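Local coordinates for protein lactaldehyde dehydrogenase (Methanocaldococcus jannaschii, PDB 3PQA) that oxidises lactaldehyde to lactate with NAD as the preferred cofactor, a step in the biosynthesis of coenzyme F420, and works as a homotetramer, at residues F219-E227 with I238-N246; A388-H396 with M432-S440. All coordinates share one frame; numbering follows the deposited sequence.

Interaction 1 (F219-E227 with I238-N246); sequences FTGSSKVGE and IALELGGVN
Phe-219 and Thr-220 run parallel to Leu-240 and Glu-241 as neighbouring strands, and three backbone bonds lace them together: Phe-219 N to Ala-239 O, Glu-241 N to Phe-219 O at 2.9 Å, and Gly-221 N to Glu-241 O. The close packing lies on the face that carries Phe-219 and Leu-240, where the helix starting at Ser-223 folds back over the sheet. There Leu-242 CD2 meets the edge of the Phe-219 ring in its plane, 3.7 Å from CD2 of Phe-219, the two side chains crossing at about a right angle. With its CG beside the backbone N (chi1 -46°), Leu-242 also lays its two methyls under the first turn of the helix. Its CD2 comes to 3.8 Å from Gly-226 CA. A side chain on Gly-226 would collide with that methyl, so the bare backbone lets the helix settle onto the leucine. Ser-223 OG accepts a weak bond from Gly-243 N (3.3 Å) that adds a light tie between the first turn and the loop after the strand. On the other, equally buried face of the strand pair Thr-220 and Glu-241 lie side by side, OG1 of Thr-220 being 3.6 Å from CB of Glu-241, while Lys-150 bonds that hydroxyl.

The outward side is looser. The solvent-exposed Lys-224 makes no contact with segment 238-246, and Ser-222 turns its OG back to cap the helix through a weak bond from Val-225 N. Residues 221 to 226 probably help bind NAD, and Glu-241 is probably an active-site residue, as in related aldehyde dehydrogenases.

The whole is a beta-alpha-beta unit of the Rossmann-like cofactor domain: strand 216-220, helix 223-232 and strand 237-241. Strand 122-138 flanks it on one side and strand 441-442 on the other, while Phe-235 of a second subunit packs on Leu-240 and Leu-242.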
loop_
_atom_site.group_PDB
_atom_site.type_symbol
_atom_site.label_atom_id
_atom_site.label_comp_id
_atom_site.label_asym_id
_atom_site.label_seq_id
_atom_site.Cartn_x
_atom_site.Cartn_y
_atom_site.Cartn_z
ATOM N N PHE B 219 -8.021 25.143 4.286
ATOM C CA PHE B 219 -8.461 26.366 3.607
ATOM C C PHE B 219 -8.273 26.211 2.114
ATOM O O PHE B 219 -7.214 25.744 1.667
ATOM C CB PHE B 219 -7.632 27.566 4.081
ATOM C CG PHE B 219 -7.831 28.812 3.255
ATOM C CD1 PHE B 219 -8.897 29.665 3.515
ATOM C CD2 PHE B 219 -6.950 29.135 2.219
ATOM C CE1 PHE B 219 -9.096 30.825 2.765
ATOM C CE2 PHE B 219 -7.141 30.300 1.459
ATOM C CZ PHE B 219 -8.222 31.138 1.731
ATOM N N THR B 220 -9.296 26.600 1.350
ATOM C CA THR B 220 -9.203 26.693 -0.117
ATOM C C THR B 220 -9.577 28.129 -0.496
ATOM O O THR B 220 -10.627 28.620 -0.081
ATOM C CB THR B 220 -10.140 25.667 -0.820
ATOM O OG1 THR B 220 -9.788 24.349 -0.398
ATOM C CG2 THR B 220 -10.004 25.720 -2.357
ATOM N N GLY B 221 -8.719 28.796 -1.267
ATOM C CA GLY B 221 -8.921 30.203 -1.622
ATOM C C GLY B 221 -7.658 30.857 -2.152
ATOM O O GLY B 221 -6.780 30.182 -2.698
ATOM N N SER B 222 -7.554 32.176 -2.001
ATOM C CA SER B 222 -6.420 32.901 -2.584
ATOM C C SER B 222 -5.083 32.619 -1.882
ATOM O O SER B 222 -5.029 32.443 -0.662
ATOM C CB SER B 222 -6.682 34.406 -2.588
ATOM O OG SER B 222 -6.558 34.930 -1.289
ATOM N N SER B 223 -4.005 32.620 -2.662
ATOM C CA SER B 223 -2.666 32.381 -2.123
ATOM C C SER B 223 -2.285 33.418 -1.085
ATOM O O SER B 223 -1.597 33.094 -0.130
ATOM C CB SER B 223 -1.607 32.329 -3.228
ATOM O OG SER B 223 -1.971 31.382 -4.224
ATOM N N LYS B 224 -2.740 34.658 -1.271
ATOM C CA LYS B 224 -2.458 35.730 -0.309
ATOM C C LYS B 224 -3.036 35.416 1.069
ATOM O O LYS B 224 -2.373 35.625 2.089
ATOM C CB LYS B 224 -2.977 37.087 -0.814
ATOM C CG LYS B 224 -3.022 38.187 0.253
ATOM C CD LYS B 224 -3.491 39.532 -0.309
ATOM C CE LYS B 224 -5.002 39.747 -0.127
ATOM N NZ LYS B 224 -5.422 41.080 -0.676
ATOM N N VAL B 225 -4.268 34.916 1.091
ATOM C CA VAL B 225 -4.922 34.551 2.355
ATOM C C VAL B 225 -4.246 33.310 2.948
ATOM O O VAL B 225 -4.023 33.231 4.160
ATOM C CB VAL B 225 -6.452 34.328 2.183
ATOM C CG1 VAL B 225 -7.091 33.835 3.492
ATOM C CG2 VAL B 225 -7.139 35.612 1.716
ATOM N N GLY B 226 -3.898 32.360 2.081
ATOM C CA GLY B 226 -3.185 31.154 2.500
ATOM C C GLY B 226 -1.884 31.475 3.210
ATOM O O GLY B 226 -1.591 30.899 4.263
ATOM N N GLU B 227 -1.118 32.409 2.645
ATOM C CA GLU B 227 0.154 32.830 3.230
ATOM C C GLU B 227 -0.053 33.415 4.638
ATOM O O GLU B 227 0.676 33.077 5.574
ATOM C CB GLU B 227 0.873 33.826 2.307
ATOM C CG GLU B 227 2.168 34.401 2.887
ATOM C CD GLU B 227 3.412 34.058 2.086
ATOM O OE1 GLU B 227 3.357 34.126 0.837
ATOM O OE2 GLU B 227 4.464 33.762 2.711
ATOM N N ILE B 238 -2.015 22.116 9.070
ATOM C CA ILE B 238 -2.456 23.075 8.054
ATOM C C ILE B 238 -2.488 22.434 6.678
ATOM O O ILE B 238 -1.488 21.876 6.230
ATOM C CB ILE B 238 -1.510 24.305 7.985
ATOM C CG1 ILE B 238 -1.437 25.004 9.341
ATOM C CG2 ILE B 238 -1.976 25.289 6.900
ATOM C CD1 ILE B 238 -0.274 25.976 9.466
ATOM N N ALA B 239 -3.635 22.526 6.018
ATOM C CA ALA B 239 -3.777 22.154 4.611
ATOM C C ALA B 239 -4.276 23.374 3.841
ATOM O O ALA B 239 -5.219 24.039 4.264
ATOM C CB ALA B 239 -4.737 20.970 4.460
ATOM N N LEU B 240 -3.616 23.680 2.722
ATOM C CA LEU B 240 -3.936 24.852 1.909
ATOM C C LEU B 240 -4.056 24.454 0.447
ATOM O O LEU B 240 -3.186 23.755 -0.102
ATOM C CB LEU B 240 -2.853 25.929 2.062
ATOM C CG LEU B 240 -2.517 26.447 3.467
ATOM C CD1 LEU B 240 -1.332 27.387 3.385
ATOM C CD2 LEU B 240 -3.729 27.126 4.111
ATOM N N GLU B 241 -5.154 24.887 -0.171
ATOM C CA GLU B 241 -5.371 24.673 -1.604
ATOM C C GLU B 241 -5.595 26.063 -2.176
ATOM O O GLU B 241 -6.643 26.676 -1.957
ATOM C CB GLU B 241 -6.585 23.775 -1.857
ATOM C CG GLU B 241 -6.405 22.319 -1.438
ATOM C CD GLU B 241 -5.571 21.486 -2.414
ATOM O OE1 GLU B 241 -5.335 21.923 -3.569
ATOM O OE2 GLU B 241 -5.174 20.383 -2.021
ATOM N N LEU B 242 -4.589 26.573 -2.877
ATOM C CA LEU B 242 -4.582 27.972 -3.246
ATOM C C LEU B 242 -4.652 28.054 -4.770
ATOM O O LEU B 242 -5.161 27.140 -5.421
ATOM C CB LEU B 242 -3.367 28.678 -2.632
ATOM C CG LEU B 242 -3.118 28.347 -1.139
ATOM C CD1 LEU B 242 -1.807 28.911 -0.628
ATOM C CD2 LEU B 242 -4.278 28.795 -0.258
ATOM N N GLY B 243 -4.180 29.140 -5.337
ATOM C CA GLY B 243 -4.313 29.276 -6.770
ATOM C C GLY B 243 -2.980 29.276 -7.475
ATOM O O GLY B 243 -1.974 28.775 -6.958
ATOM N N GLY B 244 -2.975 29.871 -8.667
ATOM C CA GLY B 244 -1.759 29.970 -9.457
ATOM C C GLY B 244 -2.024 30.584 -10.811
ATOM O O GLY B 244 -3.173 30.847 -11.160
ATOM N N VAL B 245 -0.953 30.843 -11.557
ATOM C CA VAL B 245 -1.066 31.271 -12.950
ATOM C C VAL B 245 -0.642 30.065 -13.769
ATOM O O VAL B 245 0.547 29.900 -14.036
ATOM C CB VAL B 245 -0.122 32.439 -13.263
ATOM C CG1 VAL B 245 -0.250 32.849 -14.734
ATOM C CG2 VAL B 245 -0.432 33.616 -12.347
ATOM N N ASN B 246 -1.599 29.214 -14.142
ATOM C CA ASN B 246 -1.265 27.858 -14.592
ATOM C C ASN B 246 -0.844 27.797 -16.066
ATOM O O ASN B 246 -1.652 28.064 -16.937
ATOM C CB ASN B 246 -2.434 26.925 -14.310
ATOM C CG ASN B 246 -2.863 26.972 -12.864
ATOM O OD1 ASN B 246 -2.123 26.587 -11.977
ATOM N ND2 ASN B 246 -4.053 27.463 -12.632
#

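Interaction 2 (A388-H396 with M432-S440)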
loop_
_atom_site.group_PDB
_atom_site.type_symbol
_atom_site.label_atom_id
_atom_site.label_comp_id
_atom_site.label_asym_id
_atom_site.label_seq_id
_atom_site.Cartn_x
_atom_site.Cartn_y
_atom_site.Cartn_z
ATOM N N ALA B 388 7.358 28.707 -17.818
ATOM C CA ALA B 388 6.355 28.000 -17.018
ATOM C C ALA B 388 6.681 28.018 -15.519
ATOM O O ALA B 388 5.772 28.176 -14.694
ATOM C CB ALA B 388 6.185 26.555 -17.534
ATOM N N ASN B 389 7.965 27.872 -15.184
ATOM C CA ASN B 389 8.417 27.779 -13.782
ATOM C C ASN B 389 8.737 29.122 -13.133
ATOM O O ASN B 389 9.191 29.170 -11.987
ATOM C CB ASN B 389 9.657 26.890 -13.685
ATOM C CG ASN B 389 9.345 25.415 -13.879
ATOM O OD1 ASN B 389 8.214 24.970 -13.693
ATOM N ND2 ASN B 389 10.369 24.645 -14.194
ATOM N N SER B 390 8.504 30.203 -13.864
ATOM C CA SER B 390 8.980 31.520 -13.442
ATOM C C SER B 390 8.095 32.265 -12.427
ATOM O O SER B 390 8.413 33.406 -12.042
ATOM C CB SER B 390 9.235 32.400 -14.672
ATOM O OG SER B 390 8.012 32.740 -15.294
ATOM N N THR B 391 6.994 31.645 -11.996
ATOM C CA THR B 391 6.077 32.299 -11.059
ATOM C C THR B 391 6.331 31.819 -9.640
ATOM O O THR B 391 7.073 30.866 -9.417
ATOM C CB THR B 391 4.568 32.077 -11.396
ATOM O OG1 THR B 391 4.156 30.764 -10.971
ATOM C CG2 THR B 391 4.294 32.255 -12.884
ATOM N N GLU B 392 5.692 32.490 -8.687
ATOM C CA GLU B 392 5.755 32.119 -7.291
ATOM C C GLU B 392 4.825 30.944 -6.985
ATOM O O GLU B 392 4.832 30.424 -5.873
ATOM C CB GLU B 392 5.384 33.324 -6.417
ATOM C CG GLU B 392 6.478 34.391 -6.350
ATOM C CD GLU B 392 6.356 35.258 -5.113
ATOM O OE1 GLU B 392 5.238 35.760 -4.848
ATOM O OE2 GLU B 392 7.378 35.434 -4.402
ATOM N N TYR B 393 4.032 30.537 -7.973
ATOM C CA TYR B 393 3.001 29.509 -7.789
ATOM C C TYR B 393 3.439 28.173 -8.378
ATOM O O TYR B 393 4.468 28.079 -9.052
ATOM C CB TYR B 393 1.691 29.951 -8.442
ATOM C CG TYR B 393 1.219 31.309 -7.989
ATOM C CD1 TYR B 393 0.729 31.501 -6.700
ATOM C CD2 TYR B 393 1.274 32.411 -8.852
ATOM C CE1 TYR B 393 0.302 32.773 -6.271
ATOM C CE2 TYR B 393 0.833 33.672 -8.441
ATOM C CZ TYR B 393 0.360 33.842 -7.153
ATOM O OH TYR B 393 -0.063 35.096 -6.756
ATOM N N GLY B 394 2.650 27.132 -8.125
ATOM C CA GLY B 394 2.965 25.820 -8.649
ATOM C C GLY B 394 1.825 24.836 -8.481
ATOM O O GLY B 394 2.013 23.750 -7.920
ATOM N N LEU B 395 0.638 25.225 -8.939
ATOM C CA LEU B 395 -0.527 24.340 -8.869
ATOM C C LEU B 395 -0.576 23.338 -10.041
ATOM O O LEU B 395 -0.050 22.234 -9.916
ATOM C CB LEU B 395 -1.822 25.156 -8.747
ATOM C CG LEU B 395 -3.071 24.345 -8.390
ATOM C CD1 LEU B 395 -2.800 23.380 -7.222
ATOM C CD2 LEU B 395 -4.222 25.266 -8.060
ATOM N N HIS B 396 -1.178 23.711 -11.177
ATOM C CA HIS B 396 -1.203 22.816 -12.342
ATOM C C HIS B 396 -0.499 23.409 -13.564
ATOM O O HIS B 396 -0.467 24.621 -13.748
ATOM C CB HIS B 396 -2.649 22.465 -12.696
ATOM C CG HIS B 396 -3.189 21.271 -11.963
ATOM N ND1 HIS B 396 -4.285 20.565 -12.408
ATOM C CD2 HIS B 396 -2.777 20.651 -10.830
ATOM C CE1 HIS B 396 -4.533 19.566 -11.576
ATOM N NE2 HIS B 396 -3.628 19.595 -10.611
ATOM N N MET B 432 -8.137 11.633 -7.437
ATOM C CA MET B 432 -6.672 11.746 -7.541
ATOM C C MET B 432 -6.129 12.651 -6.428
ATOM O O MET B 432 -6.860 13.518 -5.962
ATOM C CB MET B 432 -6.276 12.276 -8.937
ATOM C CG MET B 432 -6.323 13.799 -9.117
ATOM S SD MET B 432 -5.950 14.300 -10.853
ATOM C CE MET B 432 -5.495 16.019 -10.514
ATOM N N PRO B 433 -4.864 12.446 -5.996
ATOM C CA PRO B 433 -4.342 13.420 -5.014
ATOM C C PRO B 433 -4.194 14.757 -5.712
ATOM O O PRO B 433 -3.704 14.812 -6.840
ATOM C CB PRO B 433 -2.983 12.838 -4.601
ATOM C CG PRO B 433 -2.585 11.919 -5.722
ATOM C CD PRO B 433 -3.882 11.397 -6.323
ATOM N N PHE B 434 -4.659 15.822 -5.070
ATOM C CA PHE B 434 -4.756 17.111 -5.742
ATOM C C PHE B 434 -4.193 18.233 -4.882
ATOM O O PHE B 434 -4.571 18.388 -3.726
ATOM C CB PHE B 434 -6.228 17.419 -6.073
ATOM C CG PHE B 434 -6.453 18.812 -6.609
ATOM C CD1 PHE B 434 -5.950 19.175 -7.851
ATOM C CD2 PHE B 434 -7.162 19.759 -5.861
ATOM C CE1 PHE B 434 -6.158 20.481 -8.348
ATOM C CE2 PHE B 434 -7.377 21.056 -6.346
ATOM C CZ PHE B 434 -6.873 21.416 -7.588
ATOM N N GLY B 435 -3.294 19.023 -5.453
ATOM C CA GLY B 435 -2.776 20.164 -4.711
ATOM C C GLY B 435 -1.547 20.782 -5.328
ATOM O O GLY B 435 -1.122 20.366 -6.402
ATOM N N GLY B 436 -0.987 21.783 -4.651
ATOM C CA GLY B 436 0.075 22.625 -5.237
ATOM C C GLY B 436 1.385 22.641 -4.464
ATOM O O GLY B 436 1.420 22.283 -3.280
ATOM N N VAL B 437 2.456 23.039 -5.150
ATOM C CA VAL B 437 3.752 23.301 -4.523
ATOM C C VAL B 437 4.024 24.800 -4.580
ATOM O O VAL B 437 3.147 25.570 -5.003
ATOM C CB VAL B 437 4.882 22.455 -5.170
ATOM C CG1 VAL B 437 4.581 20.969 -4.979
ATOM C CG2 VAL B 437 5.053 22.781 -6.679
ATOM N N LYS B 438 5.209 25.222 -4.146
ATOM C CA LYS B 438 5.523 26.650 -4.053
ATOM C C LYS B 438 4.429 27.362 -3.245
ATOM O O LYS B 438 4.000 26.824 -2.205
ATOM C CB LYS B 438 5.760 27.256 -5.447
ATOM C CG LYS B 438 6.952 26.634 -6.141
ATOM C CD LYS B 438 7.273 27.366 -7.432
ATOM C CE LYS B 438 8.421 26.724 -8.148
ATOM N NZ LYS B 438 8.671 27.486 -9.409
ATOM N N LYS B 439 3.966 28.531 -3.694
ATOM C CA LYS B 439 2.936 29.260 -2.959
ATOM C C LYS B 439 1.519 28.776 -3.233
ATOM O O LYS B 439 0.563 29.432 -2.861
ATOM C CB LYS B 439 3.037 30.776 -3.223
ATOM C CG LYS B 439 4.298 31.410 -2.688
ATOM C CD LYS B 439 4.275 31.538 -1.178
ATOM C CE LYS B 439 5.530 32.243 -0.660
ATOM N NZ LYS B 439 5.621 33.640 -1.155
ATOM N N SER B 440 1.363 27.627 -3.888
ATOM C CA SER B 440 0.025 27.209 -4.261
ATOM C C SER B 440 -0.624 26.225 -3.298
ATOM O O SER B 440 -1.786 25.839 -3.504
ATOM C CB SER B 440 0.040 26.592 -5.664
ATOM O OG SER B 440 0.319 27.598 -6.619
HETATM O O HOH W 1 6.208 26.658 -10.582
HETATM O O HOH W 2 -2.762 18.223 -8.312
#
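Two irregular segments, 392-395 and 436-440, are joined through their backbones by Lys-439 N to Glu-392 O, in the carbonyl plane, and by Val-437 N to Gly-394 O at 2.9 Å, where the donor stands 45° out of that plane. Ser-440 adds a nearly straight bond, its OG accepting from Gly-394 N at 2.8 Å; the same hydroxyl donates a hydrogen bond to Gly-243 O, so it ties two loops together. Leu-395, its CG opposite the backbone N (chi1 -168°), leans CD1 on the backbone of Gly-435 and Gly-436, 3.5 Å from Gly-436 N.

Lys-438 runs extended past Tyr-393 O, and water 1 joins that oxygen to Lys-438 NZ, which also forms a salt bridge with Glu-415. Lys-439 lies beside Glu-392, yet its NZ pairs with Glu-227.

At the other end Phe-434 turns its edge toward the face of His-396 in an offset T-shaped pair, ring planes at 84°, and Met-432 CE approaches the imidazole edge, 3.8 Å from CE1 of His-396. The imidazole is fixed at both nitrogens, ND1 by Ser-425 O and NE2 by water 2, which Gly-435 N also reaches. Replacing this imidazole with an alanine is likely to leave water 2 and Ser-425 O without their partner, and the Phe-434 edge without the ring face it meets.

Segment 388-396 leads from helix 384-388 into strand 396-400, whereas 432-440 leads into strand 441-442, so the contact bridges the two large sheets, beside Thr-459 of a second subunit.

Overall arrangement
Both contacts are largely buried, but interaction 1 is the deeper, lying nearer the centre of the chain, whereas interaction 2 reaches the surface at Glu-392. Regular strand pairing and two leucines packed under the first turns of a helix hold the first; the second joins loops by scattered backbone bonds, two waters, lysines and an aromatic pair. They meet directly: Leu-242 N lies 3.0 Å from Ser-440 O, a probable hydrogen bond that sets the end of segment 432-440 beside segment 238-246. Gly-435 and Tyr-393 of interaction 2 approach Glu-241 and Ser-223 of interaction 1, consistent with loops that border the cofactor and active-site region. A second subunit touches both.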